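Local coordinates for disulfide isomerase (Salmonella enterica subsp. enterica serovar Typhimurium, PDB 3L9U), which introduces disulfide bonds into other proteins by passing on its own redox-active disulfide, probably working with a partner, DsbI, to oxidise the sulfotransferase AssT, at residues A3-E8 and V194-T199; F103-A108 and E114-G119. All blocks are in the same frame, centred on the assembly; numbering follows the deposited sequence.

Interaction 1 (A3-E8 and V194-T199)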
# COMPACT_ATOMS: atom_id res chain seq x y z
N ALA A 3 -7.64 -0.32 -27.97
CA ALA A 3 -7.96 -1.73 -28.13
C ALA A 3 -7.60 -2.54 -26.89
O ALA A 3 -8.15 -2.32 -25.81
CB ALA A 3 -7.22 -2.28 -29.32
N SER A 4 -6.68 -3.48 -27.07
CA SER A 4 -5.96 -4.09 -25.95
C SER A 4 -4.48 -4.13 -26.33
O SER A 4 -4.09 -4.66 -27.37
CB SER A 4 -6.50 -5.49 -25.61
OG SER A 4 -7.48 -5.41 -24.57
N ALA A 5 -3.66 -3.53 -25.48
CA ALA A 5 -2.28 -3.24 -25.83
C ALA A 5 -1.26 -4.06 -25.05
O ALA A 5 -0.08 -4.08 -25.39
CB ALA A 5 -2.01 -1.75 -25.65
N PHE A 6 -1.71 -4.72 -23.99
CA PHE A 6 -0.77 -5.36 -23.07
C PHE A 6 -0.86 -6.88 -23.06
O PHE A 6 -1.87 -7.46 -23.47
CB PHE A 6 -0.91 -4.76 -21.67
CG PHE A 6 -0.62 -3.29 -21.64
CD1 PHE A 6 0.68 -2.84 -21.50
CD2 PHE A 6 -1.63 -2.36 -21.81
CE1 PHE A 6 0.97 -1.49 -21.49
CE2 PHE A 6 -1.36 -1.01 -21.81
CZ PHE A 6 -0.05 -0.57 -21.65
N THR A 7 0.21 -7.51 -22.60
CA THR A 7 0.46 -8.91 -22.85
C THR A 7 0.51 -9.77 -21.59
O THR A 7 1.34 -9.57 -20.71
CB THR A 7 1.79 -9.08 -23.64
OG1 THR A 7 1.74 -8.29 -24.83
CG2 THR A 7 2.02 -10.53 -24.01
N GLU A 8 -0.40 -10.73 -21.51
CA GLU A 8 -0.40 -11.70 -20.44
C GLU A 8 0.94 -12.44 -20.38
O GLU A 8 1.45 -12.91 -21.39
CB GLU A 8 -1.53 -12.71 -20.68
CG GLU A 8 -1.59 -13.80 -19.66
CD GLU A 8 -2.67 -14.81 -19.96
OE1 GLU A 8 -3.10 -14.93 -21.13
OE2 GLU A 8 -3.07 -15.50 -19.02
N VAL A 194 -3.38 -0.40 -16.29
CA VAL A 194 -4.41 -0.47 -15.25
C VAL A 194 -5.82 -0.30 -15.83
O VAL A 194 -6.73 -1.04 -15.48
CB VAL A 194 -4.16 0.56 -14.12
CG1 VAL A 194 -5.37 0.65 -13.17
CG2 VAL A 194 -2.86 0.19 -13.36
N ARG A 195 -6.00 0.68 -16.73
CA ARG A 195 -7.33 0.92 -17.31
C ARG A 195 -7.79 -0.28 -18.14
O ARG A 195 -8.96 -0.66 -18.09
CB ARG A 195 -7.33 2.18 -18.17
CG ARG A 195 -6.93 3.43 -17.40
CD ARG A 195 -6.93 4.66 -18.30
NE ARG A 195 -8.28 5.05 -18.66
CZ ARG A 195 -9.06 5.82 -17.91
NH1 ARG A 195 -8.63 6.31 -16.76
NH2 ARG A 195 -10.29 6.12 -18.33
N GLU A 196 -6.87 -0.88 -18.88
CA GLU A 196 -7.18 -2.06 -19.67
C GLU A 196 -7.60 -3.23 -18.78
O GLU A 196 -8.58 -3.93 -19.06
CB GLU A 196 -5.94 -2.44 -20.50
CG GLU A 196 -6.11 -3.66 -21.39
CD GLU A 196 -5.05 -3.71 -22.48
OE1 GLU A 196 -4.94 -2.73 -23.25
OE2 GLU A 196 -4.31 -4.73 -22.56
N LEU A 197 -6.86 -3.44 -17.69
CA LEU A 197 -7.16 -4.55 -16.79
C LEU A 197 -8.47 -4.31 -16.05
O LEU A 197 -9.23 -5.25 -15.78
CB LEU A 197 -6.03 -4.72 -15.78
CG LEU A 197 -4.69 -5.17 -16.38
CD1 LEU A 197 -3.59 -5.20 -15.33
CD2 LEU A 197 -4.85 -6.53 -17.07
N ALA A 198 -8.75 -3.04 -15.75
CA ALA A 198 -9.90 -2.69 -14.91
C ALA A 198 -11.21 -2.93 -15.63
O ALA A 198 -12.25 -3.13 -14.99
CB ALA A 198 -9.80 -1.24 -14.47
N THR A 199 -11.16 -2.90 -16.95
CA THR A 199 -12.37 -3.01 -17.77
C THR A 199 -12.50 -4.36 -18.45
O THR A 199 -13.32 -4.53 -19.35
CB THR A 199 -12.43 -1.89 -18.83
OG1 THR A 199 -11.25 -1.90 -19.63
CG2 THR A 199 -12.55 -0.53 -18.15
O HOH W 1 -7.85 -1.41 -23.55

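Interaction 2 (F103-A108 and E114-G119)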
# COMPACT_ATOMS: atom_id res chain seq x y z
N PHE A 103 5.68 8.02 4.66
CA PHE A 103 6.94 8.59 4.21
C PHE A 103 7.93 8.82 5.35
O PHE A 103 9.14 8.78 5.13
CB PHE A 103 6.72 9.84 3.35
CG PHE A 103 6.33 9.52 1.94
CD1 PHE A 103 7.30 9.15 1.02
CD2 PHE A 103 5.01 9.53 1.55
CE1 PHE A 103 6.95 8.82 -0.27
CE2 PHE A 103 4.65 9.20 0.25
CZ PHE A 103 5.62 8.85 -0.66
N ALA A 104 7.43 9.03 6.57
CA ALA A 104 8.32 9.14 7.72
C ALA A 104 9.05 7.82 7.96
O ALA A 104 10.26 7.80 8.21
CB ALA A 104 7.55 9.56 8.97
N TRP A 105 8.31 6.72 7.86
CA TRP A 105 8.92 5.40 8.01
C TRP A 105 9.86 5.05 6.86
O TRP A 105 10.94 4.50 7.08
CB TRP A 105 7.85 4.32 8.18
CG TRP A 105 7.40 4.15 9.61
CD1 TRP A 105 8.18 4.18 10.73
CD2 TRP A 105 6.06 3.88 10.05
NE1 TRP A 105 7.41 3.96 11.85
CE2 TRP A 105 6.10 3.78 11.46
CE3 TRP A 105 4.83 3.74 9.40
CZ2 TRP A 105 4.96 3.52 12.23
CZ3 TRP A 105 3.70 3.48 10.16
CH2 TRP A 105 3.77 3.38 11.56
N TYR A 106 9.47 5.38 5.63
CA TYR A 106 10.35 5.14 4.49
C TYR A 106 11.69 5.86 4.68
O TYR A 106 12.77 5.27 4.50
CB TYR A 106 9.70 5.66 3.20
CG TYR A 106 8.72 4.75 2.48
CD1 TYR A 106 8.82 3.36 2.53
CD2 TYR A 106 7.72 5.30 1.68
CE1 TYR A 106 7.93 2.55 1.83
CE2 TYR A 106 6.83 4.51 0.98
CZ TYR A 106 6.94 3.13 1.04
OH TYR A 106 6.07 2.36 0.31
N ALA A 107 11.62 7.14 5.04
CA ALA A 107 12.83 7.93 5.23
C ALA A 107 13.68 7.36 6.36
O ALA A 107 14.88 7.15 6.22
CB ALA A 107 12.49 9.39 5.51
N ALA A 108 13.05 7.09 7.50
CA ALA A 108 13.79 6.57 8.64
C ALA A 108 14.48 5.27 8.29
O ALA A 108 15.67 5.09 8.56
CB ALA A 108 12.86 6.39 9.87
N GLU A 114 17.41 3.57 10.23
CA GLU A 114 16.88 3.36 11.57
C GLU A 114 16.30 1.96 11.70
O GLU A 114 15.61 1.47 10.79
CB GLU A 114 15.81 4.41 11.89
CG GLU A 114 15.27 4.31 13.30
CD GLU A 114 16.36 4.41 14.35
OE1 GLU A 114 17.19 5.35 14.27
OE2 GLU A 114 16.39 3.56 15.26
N ARG A 115 16.58 1.30 12.82
CA ARG A 115 16.07 -0.05 13.06
C ARG A 115 15.34 -0.19 14.41
O ARG A 115 14.86 -1.27 14.74
CB ARG A 115 17.18 -1.09 12.94
CG ARG A 115 17.77 -1.21 11.53
CD ARG A 115 16.73 -1.70 10.54
NE ARG A 115 17.30 -1.94 9.22
CZ ARG A 115 17.33 -1.03 8.25
NH1 ARG A 115 16.84 0.18 8.44
NH2 ARG A 115 17.87 -1.34 7.07
N TRP A 116 15.26 0.90 15.17
CA TRP A 116 14.51 0.92 16.42
C TRP A 116 14.83 -0.29 17.31
O TRP A 116 13.93 -0.98 17.79
CB TRP A 116 13.00 1.00 16.16
CG TRP A 116 12.58 2.16 15.29
CD1 TRP A 116 12.21 3.42 15.71
CD2 TRP A 116 12.44 2.16 13.85
NE1 TRP A 116 11.87 4.20 14.62
CE2 TRP A 116 11.99 3.45 13.48
CE3 TRP A 116 12.65 1.20 12.86
CZ2 TRP A 116 11.77 3.81 12.14
CZ3 TRP A 116 12.42 1.55 11.53
CH2 TRP A 116 11.99 2.84 11.19
N SER A 117 16.11 -0.55 17.52
CA SER A 117 16.54 -1.62 18.41
C SER A 117 16.11 -3.01 17.95
O SER A 117 15.88 -3.91 18.76
CB SER A 117 16.06 -1.35 19.84
OG SER A 117 16.57 -0.11 20.31
N ASP A 118 15.99 -3.18 16.63
CA ASP A 118 15.86 -4.51 16.02
C ASP A 118 14.67 -5.33 16.52
O ASP A 118 14.78 -6.54 16.73
CB ASP A 118 17.17 -5.29 16.19
CG ASP A 118 18.37 -4.53 15.64
OD1 ASP A 118 18.30 -4.03 14.49
OD2 ASP A 118 19.41 -4.44 16.35
N GLY A 119 13.54 -4.67 16.70
CA GLY A 119 12.31 -5.37 17.04
C GLY A 119 11.88 -5.18 18.47
O GLY A 119 10.71 -5.40 18.81

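Interaction 1 (A3-E8 and V194-T199)
Both carboxylate oxygens of Glu-196 take backbone amides of the N-terminal segment 3-8. Ala-5 N donates to Glu-196 OE1 at 2.7 Å with a nearly straight N-H...O angle of 165°, and Phe-6 N reaches Glu-196 OE2 at 3.0 Å. Each oxygen is met on its syn side, so two successive N-H groups grip the carboxylate as a fork and restrain its rotation. The Glu-196 side chain gets there by standing out from its helix, CG anti to the backbone N (chi1 -179°) and the chain extended beyond it. A water adds a bridge, donating to Ala-3 O and, at 3.2 Å, to Glu-196 OE1. In this thioredoxin-fold protein the contact lays the irregular segment ahead of strand 12-14 against the last turns of the C-terminal helix 187-198, at the surface; on its inner side, Val-194 and Leu-197 of that helix pack on strands 170-173 and 177-179. Van der Waals contacts flank the carboxylate: Ser-4 OG lies 3.6 Å from Glu-196 CD, while the Phe-6 ring turns its edge to the group, CD2 3.6 Å from Glu-196 OE1, with ring and carboxylate planes 57° apart. The Phe-6 side chain also touches Ser-189, Glu-192 and Leu-193, one to two turns back along the helix.

Interaction 2 (F103-A108 and E114-G119)
Trp-105 and Trp-116 meet as an offset edge-to-face pair where helix 97-111, part of the helical region of this DsbA-like thioredoxin fold, is followed by the loop leading to helix 122-133. The edge of Trp-105 is directed at the face of Trp-116: its five-membered ring and the six-membered ring of Trp-116 have centroids 5.7 Å apart and planes at 82°. Trp-105 CD1 comes nearest, 3.9 Å from Trp-116 CZ2. Trp-116 CG stands anti to its own carbonyl carbon, beside the backbone N (chi1 -55°), which carries the benzo end of the indole back to the helix. There CZ2 also rests on Ala-108 CB at 3.6 Å, so one ring corner touches residues almost a turn apart. Both indole N-H groups turn to helix 122-133, Trp-105 NE1 bonding Phe-125 O and Trp-116 NE1 bonding Thr-128 OG1; the Phe-125 ring stacks on Trp-105 and meets Trp-116 edge-to-face.

Glu-114 N, just beyond the helix, reaches back over its C-terminal end to donate to Ala-108 O at 2.9 Å. With CG anti to N and a bend at chi2 (57°), the Glu-114 side chain curls over Trp-116, two residues ahead. Its CG sits 3.4 Å above the Trp-116 ring plane, over the centre. Arg-115 NH1 binds Tyr-109 O as well as Glu-114 O, which lies in the guanidinium plane although the donor approaches from above the carbonyl plane. In the Glu-114 carboxylate, OE2 is met on its anti side by Trp-116 N at 2.9 Å.

From the N terminus, segment 3-8 precedes strand 12-14, and its partner comes only at the end of helix 187-198; interaction 1 thus closes a loop of 185 intervening residues that takes in almost the whole chain, including Cys-34 and Cys-37, the probable redox-active pair. Interaction 2 lies wholly within that span and closes a far shorter loop, with five residues between 103-108 and 114-119. The two loops therefore nest without crossing. Interaction 1 holds the N-terminal segment to the C-terminal helix that packs on the sheet, whereas interaction 2 ties helix 97-111 to its outgoing loop. Their centres lie about 37 Å apart, on opposite sides of the chain's centre, and they do not touch.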